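Alpha-1,6-mannanase (PDB 4V1S) probably hydrolyses alpha-1,6-linked mannan internally, as a glycoside hydrolase family 76 enzyme of a gut symbiont. Local coordinates at residues A149-D154 against L210-L215; I343-H347 against W361-T365. One frame throughout, in Å; residues are numbered along the deposited sequence.

Interactions 1 and 2 lie on opposite sides of the chain's centre, their own centres about 29 Å apart, and share no helix. Interaction 1 is a deeply placed helix-helix contact, in which two nearly parallel helices meet through small and aliphatic side chains and a single lysine-aspartate salt bridge. Interaction 2 is more peripheral and only partly buried: one turn of helix 334-350 receives the loop that follows it, with no hydrogen bond or salt bridge directly between the two segments. There the contact rests on two aromatic rings and their aliphatic and carbonyl neighbours. The near-parallel pair of interaction 1 fits the (alpha/alpha)6 barrel expected of the family's clan, whereas interaction 2 lays a loop on a helix.

Interaction 1 (A149-D154 against L210-L215)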
ATOM      1  N   ALA A 149       2.760   2.043   8.519  1.00  9.82           N
ATOM      2  CA  ALA A 149       2.688   1.025   9.555  1.00  9.73           C
ATOM      3  C   ALA A 149       2.697  -0.393   8.980  1.00 10.46           C
ATOM      4  O   ALA A 149       3.363  -1.263   9.506  1.00 11.71           O
ATOM      5  CB  ALA A 149       1.462   1.245  10.438  1.00 10.62           C
ATOM      6  N   ILE A 150       1.969  -0.612   7.900  1.00 10.97           N
ATOM      7  CA  ILE A 150       1.944  -1.906   7.210  1.00 10.79           C
ATOM      8  C   ILE A 150       3.363  -2.292   6.834  1.00  9.35           C
ATOM      9  O   ILE A 150       3.804  -3.390   7.151  1.00 12.12           O
ATOM     10  CB  ILE A 150       1.036  -1.822   5.971  1.00 10.91           C
ATOM     11  CG1 ILE A 150      -0.445  -1.761   6.380  1.00 11.60           C
ATOM     12  CG2 ILE A 150       1.228  -3.029   5.075  1.00 12.36           C
ATOM     13  CD1 ILE A 150      -1.315  -1.141   5.287  1.00 11.11           C
ATOM     14  N   GLY A 151       4.080  -1.390   6.154  1.00 10.43           N
ATOM     15  CA  GLY A 151       5.461  -1.671   5.700  1.00  9.88           C
ATOM     16  C   GLY A 151       6.381  -1.943   6.898  1.00 11.14           C
ATOM     17  O   GLY A 151       7.218  -2.853   6.837  1.00 12.54           O
ATOM     18  N   LEU A 152       6.242  -1.146   7.974  1.00 10.07           N
ATOM     19  CA  LEU A 152       7.107  -1.328   9.142  1.00 10.61           C
ATOM     20  C   LEU A 152       6.822  -2.634   9.880  1.00 11.27           C
ATOM     21  O   LEU A 152       7.747  -3.263  10.378  1.00 13.12           O
ATOM     22  CB  LEU A 152       7.037  -0.118  10.073  1.00 11.28           C
ATOM     23  CG  LEU A 152       7.478   1.217   9.435  1.00 11.89           C
ATOM     24  CD1 LEU A 152       7.156   2.364  10.380  1.00 14.14           C
ATOM     25  CD2 LEU A 152       8.974   1.166   9.128  1.00 13.83           C
ATOM     26  N   CYS A 153       5.556  -3.049   9.925  1.00 10.54           N
ATOM     27  CA  CYS A 153       5.230  -4.366  10.478  1.00 13.22           C
ATOM     28  C   CYS A 153       5.928  -5.444   9.668  1.00 13.66           C
ATOM     29  O   CYS A 153       6.538  -6.362  10.228  1.00 13.91           O
ATOM     30  CB  CYS A 153       3.720  -4.635  10.485  1.00 14.45           C
ATOM     31  SG  CYS A 153       2.755  -3.723  11.685  1.00 14.54           S
ATOM     32  N   ASP A 154       5.828  -5.354   8.344  1.00 11.64           N
ATOM     33  CA  ASP A 154       6.465  -6.355   7.494  1.00 12.67           C
ATOM     34  C   ASP A 154       8.001  -6.318   7.611  1.00 13.47           C
ATOM     35  O   ASP A 154       8.652  -7.365   7.570  1.00 13.91           O
ATOM     36  CB  ASP A 154       6.000  -6.167   6.036  1.00 11.81           C
ATOM     37  CG  ASP A 154       4.545  -6.587   5.843  1.00 13.85           C
ATOM     38  OD1 ASP A 154       4.076  -7.444   6.609  1.00 18.56           O
ATOM     39  OD2 ASP A 154       3.875  -6.088   4.914  1.00 15.31           O
ATOM     40  N   LEU A 210      -5.766  -3.049   8.369  1.00 11.96           N
ATOM     41  CA  LEU A 210      -4.725  -3.989   8.015  1.00 12.57           C
ATOM     42  C   LEU A 210      -3.557  -3.873   9.003  1.00 12.34           C
ATOM     43  O   LEU A 210      -3.019  -4.881   9.447  1.00 13.11           O
ATOM     44  CB  LEU A 210      -4.269  -3.800   6.566  1.00 11.35           C
ATOM     45  CG  LEU A 210      -3.237  -4.833   6.115  1.00 12.17           C
ATOM     46  CD1 LEU A 210      -3.766  -6.262   6.232  1.00 12.93           C
ATOM     47  CD2 LEU A 210      -2.821  -4.577   4.684  1.00 12.17           C
ATOM     48  N   SER A 211      -3.187  -2.648   9.354  1.00 11.40           N
ATOM     49  CA  SER A 211      -2.123  -2.409  10.329  1.00 11.08           C
ATOM     50  C   SER A 211      -2.471  -3.040  11.677  1.00 12.80           C
ATOM     51  O   SER A 211      -1.631  -3.699  12.315  1.00 13.01           O
ATOM     52  CB  SER A 211      -1.884  -0.913  10.519  1.00 12.76           C
ATOM     53  OG  SER A 211      -1.395  -0.282   9.349  1.00 13.11           O
ATOM     54  N   CYS A 212      -3.711  -2.816  12.119  1.00 12.59           N
ATOM     55  CA  CYS A 212      -4.208  -3.420  13.358  1.00 12.66           C
ATOM     56  C   CYS A 212      -4.086  -4.941  13.322  1.00 13.86           C
ATOM     57  O   CYS A 212      -3.628  -5.552  14.283  1.00 14.45           O
ATOM     58  CB  CYS A 212      -5.672  -3.036  13.620  1.00 14.14           C
ATOM     59  SG  CYS A 212      -5.936  -1.396  14.306  1.00 14.62           S
ATOM     60  N   MET A 213      -4.497  -5.552  12.213  1.00 14.23           N
ATOM     61  CA  MET A 213      -4.426  -7.005  12.112  1.00 14.93           C
ATOM     62  C   MET A 213      -2.982  -7.520  12.108  1.00 13.64           C
ATOM     63  O   MET A 213      -2.683  -8.554  12.737  1.00 16.19           O
ATOM     64  CB  MET A 213      -5.216  -7.515  10.910  1.00 14.93           C
ATOM     65  CG  MET A 213      -6.716  -7.301  11.050  1.00 15.34           C
ATOM     66  SD  MET A 213      -7.426  -7.886  12.621  1.00 16.77           S
ATOM     67  CE  MET A 213      -6.866  -9.582  12.653  1.00 18.04           C
ATOM     68  N   LYS A 214      -2.085  -6.791  11.451  1.00 13.67           N
ATOM     69  CA  LYS A 214      -0.681  -7.171  11.448  1.00 12.90           C
ATOM     70  C   LYS A 214      -0.084  -7.049  12.837  1.00 15.33           C
ATOM     71  O   LYS A 214       0.626  -7.958  13.296  1.00 17.92           O
ATOM     72  CB  LYS A 214       0.112  -6.378  10.396  1.00 14.39           C
ATOM     73  CG  LYS A 214      -0.199  -6.783   8.956  1.00 15.00           C
ATOM     74  CD  LYS A 214       0.557  -5.987   7.916  1.00 16.92           C
ATOM     75  CE  LYS A 214       0.480  -6.702   6.571  1.00 21.42           C
ATOM     76  NZ  LYS A 214       1.406  -7.859   6.529  1.00 17.41           N
ATOM     77  N   LEU A 215      -0.405  -5.962  13.535  1.00 14.78           N
ATOM     78  CA  LEU A 215       0.071  -5.801  14.908  1.00 15.68           C
ATOM     79  C   LEU A 215      -0.598  -6.762  15.912  1.00 17.69           C
ATOM     80  O   LEU A 215       0.037  -7.183  16.896  1.00 19.51           O
ATOM     81  CB  LEU A 215      -0.028  -4.347  15.357  1.00 16.69           C
ATOM     82  CG  LEU A 215       1.245  -3.557  15.018  1.00 20.16           C
ATOM     83  CD1 LEU A 215       1.002  -2.065  15.063  1.00 23.21           C
ATOM     84  CD2 LEU A 215       2.390  -3.924  15.967  1.00 21.69           C
TER
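A149, I150, C153 and D154 meet L210, S211, K214 and L215 where helices 142-159 and 202-219 pack side by side, in a buried contact within the family 76 region. The helices run in nearly the same direction, their local axes 9.1 Å apart at an angle of 20°, consistent with two successive inner helices of an (alpha/alpha)6 barrel, which run the same way. The closest backbone approach is at I150 and S211, beside the small side chains of A149 and S211: A149 CB lies 3.4 Å from S211 OG, and I150 CG1 rests against the same oxygen. That hydroxyl is satisfied by V207 O, one turn earlier in its own helix, so it meets these carbons without needing a polar partner across the contact. I150 then spreads over two neighbours, its CD1 lying 3.8 Å from L210 CD2 while its CG2 lies 4.0 Å from K214 CE, both leucine and lysine crossing it at about a right angle. A turn further on, C153 SG is set 3.7 Å from L215 CG and also touches K214 CB, which makes it a sulfur contact with aliphatic neighbours.

The lysine stem runs past I150 and bends at its last torsion (chi4 -77°), bringing NZ to the carboxylate of D154. K214 NZ donates to D154 OD1 over 2.7 Å, on the syn lone pair of that oxygen, whereas D154 OD2 stays 3.4 Å from NZ. With K214 buried, this charged bond probably offsets part of the cost of enclosing its ammonium group and would favour the ionised pair, with D154 partly exposed.

Interaction 2 (I343-H347 against W361-T365); sequences INFIH and WGTPT
W361 begins the loop's contact with helix 334-350 by presenting one face of its indole to I346. The CD1 methyl of I346 stands 3.6 Å from the centroid of the six-membered ring, only 13° off its normal, in a CH-pi contact; its nearest ring atom is CH2, 3.5 Å from CD1, so the methyl sits toward the outer rim. The indole reaches this place because its CG lies beside the backbone N of W361 (chi1 -76°). At the other end of the residue, the carbonyl of W361 faces F345: its oxygen is 3.3 Å from F345 CE2, at the edge of the phenyl ring and near its plane, where the slightly positive C-H rim probably suits it. G362 carries the chain on past F345 CZ with its carbonyl oxygen, in a looser, oblique approach, and the carbonyl carbon of T363 follows the same course. P364 makes the last contact of the loop with this turn, its CD 4.1 Å from F345 CZ, again at the ring's edge, the proline crossing the phenyl at about a right angle. Beyond these contacts, T365 OG1 hydrogen-bonds L350 O and its backbone pairs with K349, near the C-terminal end of helix 334-350, and W361, bonded through its backbone to D311, reaches helices 313-330 and 374-394, lying against A316, F317, I320 and M383.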
ATOM      1  N   ILE A 343       1.561  -8.557 -13.698  1.00 13.96           N
ATOM      2  CA  ILE A 343       2.947  -8.056 -13.541  1.00 13.86           C
ATOM      3  C   ILE A 343       3.705  -8.136 -14.880  1.00 13.77           C
ATOM      4  O   ILE A 343       4.472  -7.218 -15.233  1.00 16.00           O
ATOM      5  CB  ILE A 343       3.655  -8.743 -12.351  1.00 15.87           C
ATOM      6  CG1 ILE A 343       2.921  -8.351 -11.050  1.00 14.30           C
ATOM      7  CG2 ILE A 343       5.107  -8.318 -12.291  1.00 16.43           C
ATOM      8  CD1 ILE A 343       3.322  -9.150  -9.842  1.00 14.74           C
ATOM      9  N   ASN A 344       3.476  -9.193 -15.654  1.00 15.77           N
ATOM     10  CA  ASN A 344       4.083  -9.298 -16.988  1.00 15.79           C
ATOM     11  C   ASN A 344       3.656  -8.154 -17.871  1.00 15.80           C
ATOM     12  O   ASN A 344       4.456  -7.610 -18.603  1.00 18.42           O
ATOM     13  CB  ASN A 344       3.741 -10.654 -17.629  1.00 15.12           C
ATOM     14  CG  ASN A 344       4.427 -11.841 -16.926  1.00 18.90           C
ATOM     15  OD1 ASN A 344       5.345 -11.685 -16.133  1.00 19.77           O
ATOM     16  ND2 ASN A 344       3.964 -13.027 -17.223  1.00 19.75           N
ATOM     17  N   PHE A 345       2.373  -7.793 -17.791  1.00 15.37           N
ATOM     18  CA  PHE A 345       1.856  -6.667 -18.547  1.00 16.35           C
ATOM     19  C   PHE A 345       2.550  -5.358 -18.173  1.00 15.38           C
ATOM     20  O   PHE A 345       2.892  -4.563 -19.029  1.00 17.99           O
ATOM     21  CB  PHE A 345       0.338  -6.553 -18.356  1.00 15.29           C
ATOM     22  CG  PHE A 345      -0.283  -5.397 -19.098  1.00 15.34           C
ATOM     23  CD1 PHE A 345      -0.641  -5.514 -20.396  1.00 16.78           C
ATOM     24  CD2 PHE A 345      -0.514  -4.183 -18.436  1.00 14.95           C
ATOM     25  CE1 PHE A 345      -1.240  -4.456 -21.073  1.00 16.92           C
ATOM     26  CE2 PHE A 345      -1.079  -3.109 -19.100  1.00 15.31           C
ATOM     27  CZ  PHE A 345      -1.455  -3.262 -20.427  1.00 16.11           C
ATOM     28  N   ILE A 346       2.735  -5.113 -16.886  1.00 14.69           N
ATOM     29  CA  ILE A 346       3.464  -3.931 -16.462  1.00 13.48           C
ATOM     30  C   ILE A 346       4.825  -3.851 -17.159  1.00 16.15           C
ATOM     31  O   ILE A 346       5.175  -2.832 -17.733  1.00 16.92           O
ATOM     32  CB  ILE A 346       3.631  -3.912 -14.923  1.00 15.77           C
ATOM     33  CG1 ILE A 346       2.256  -3.800 -14.239  1.00 17.77           C
ATOM     34  CG2 ILE A 346       4.508  -2.729 -14.505  1.00 17.49           C
ATOM     35  CD1 ILE A 346       2.335  -4.116 -12.766  1.00 18.33           C
ATOM     36  N   HIS A 347       5.585  -4.921 -17.123  1.00 17.48           N
ATOM     37  CA  HIS A 347       6.934  -4.923 -17.740  1.00 18.70           C
ATOM     38  C   HIS A 347       6.899  -4.833 -19.264  1.00 18.24           C
ATOM     39  O   HIS A 347       7.654  -4.084 -19.890  1.00 18.41           O
ATOM     40  CB  HIS A 347       7.674  -6.160 -17.306  1.00 18.88           C
ATOM     41  CG  HIS A 347       9.108  -6.172 -17.711  1.00 19.04           C
ATOM     42  ND1 HIS A 347       9.569  -6.878 -18.798  1.00 24.29           N
ATOM     43  CD2 HIS A 347      10.176  -5.515 -17.205  1.00 22.77           C
ATOM     44  CE1 HIS A 347      10.872  -6.689 -18.917  1.00 28.63           C
ATOM     45  NE2 HIS A 347      11.265  -5.877 -17.956  1.00 28.60           N
ATOM     46  N   TRP A 361      -2.339   2.003 -15.230  1.00 13.37           N
ATOM     47  CA  TRP A 361      -1.960   0.673 -15.696  1.00 15.28           C
ATOM     48  C   TRP A 361      -2.878   0.073 -16.761  1.00 16.38           C
ATOM     49  O   TRP A 361      -2.717  -1.080 -17.148  1.00 17.11           O
ATOM     50  CB  TRP A 361      -1.856  -0.282 -14.512  1.00 14.63           C
ATOM     51  CG  TRP A 361      -0.616  -0.137 -13.660  1.00 12.83           C
ATOM     52  CD1 TRP A 361       0.396   0.774 -13.781  1.00 15.09           C
ATOM     53  CD2 TRP A 361      -0.302  -0.938 -12.525  1.00 12.81           C
ATOM     54  NE1 TRP A 361       1.351   0.559 -12.813  1.00 14.30           N
ATOM     55  CE2 TRP A 361       0.935  -0.481 -12.013  1.00 12.34           C
ATOM     56  CE3 TRP A 361      -0.958  -1.989 -11.875  1.00 14.80           C
ATOM     57  CZ2 TRP A 361       1.523  -1.045 -10.880  1.00 12.32           C
ATOM     58  CZ3 TRP A 361      -0.380  -2.553 -10.741  1.00 14.75           C
ATOM     59  CH2 TRP A 361       0.877  -2.079 -10.258  1.00 13.90           C
ATOM     60  N   GLY A 362      -3.798   0.875 -17.279  1.00 16.81           N
ATOM     61  CA  GLY A 362      -4.848   0.360 -18.161  1.00 16.88           C
ATOM     62  C   GLY A 362      -4.470   0.165 -19.616  1.00 17.79           C
ATOM     63  O   GLY A 362      -5.065  -0.665 -20.299  1.00 19.54           O
ATOM     64  N   THR A 363      -3.501   0.944 -20.114  1.00 19.03           N
ATOM     65  CA  THR A 363      -3.240   1.000 -21.556  1.00 19.18           C
ATOM     66  C   THR A 363      -1.736   0.931 -21.857  1.00 19.66           C
ATOM     67  O   THR A 363      -0.937   1.573 -21.175  1.00 19.70           O
ATOM     68  CB  THR A 363      -3.861   2.263 -22.173  1.00 27.77           C
ATOM     69  OG1 THR A 363      -3.266   3.417 -21.611  1.00 37.60           O
ATOM     70  CG2 THR A 363      -5.321   2.350 -21.892  1.00 30.30           C
ATOM     71  N   PRO A 364      -1.340   0.143 -22.868  1.00 21.64           N
ATOM     72  CA  PRO A 364       0.084   0.081 -23.189  1.00 20.53           C
ATOM     73  C   PRO A 364       0.685   1.445 -23.484  1.00 21.23           C
ATOM     74  O   PRO A 364       0.029   2.341 -24.047  1.00 21.29           O
ATOM     75  CB  PRO A 364       0.134  -0.817 -24.422  1.00 21.69           C
ATOM     76  CG  PRO A 364      -1.074  -1.667 -24.321  1.00 21.35           C
ATOM     77  CD  PRO A 364      -2.125  -0.809 -23.671  1.00 20.41           C
ATOM     78  N   THR A 365       1.939   1.588 -23.097  1.00 20.51           N
ATOM     79  CA  THR A 365       2.688   2.795 -23.347  1.00 23.63           C
ATOM     80  C   THR A 365       3.165   2.792 -24.794  1.00 26.42           C
ATOM     81  O   THR A 365       3.720   1.803 -25.266  1.00 31.56           O
ATOM     82  CB  THR A 365       3.873   2.867 -22.388  1.00 23.76           C
ATOM     83  OG1 THR A 365       3.357   2.948 -21.051  1.00 23.17           O
ATOM     84  CG2 THR A 365       4.734   4.078 -22.670  1.00 28.43           C
TER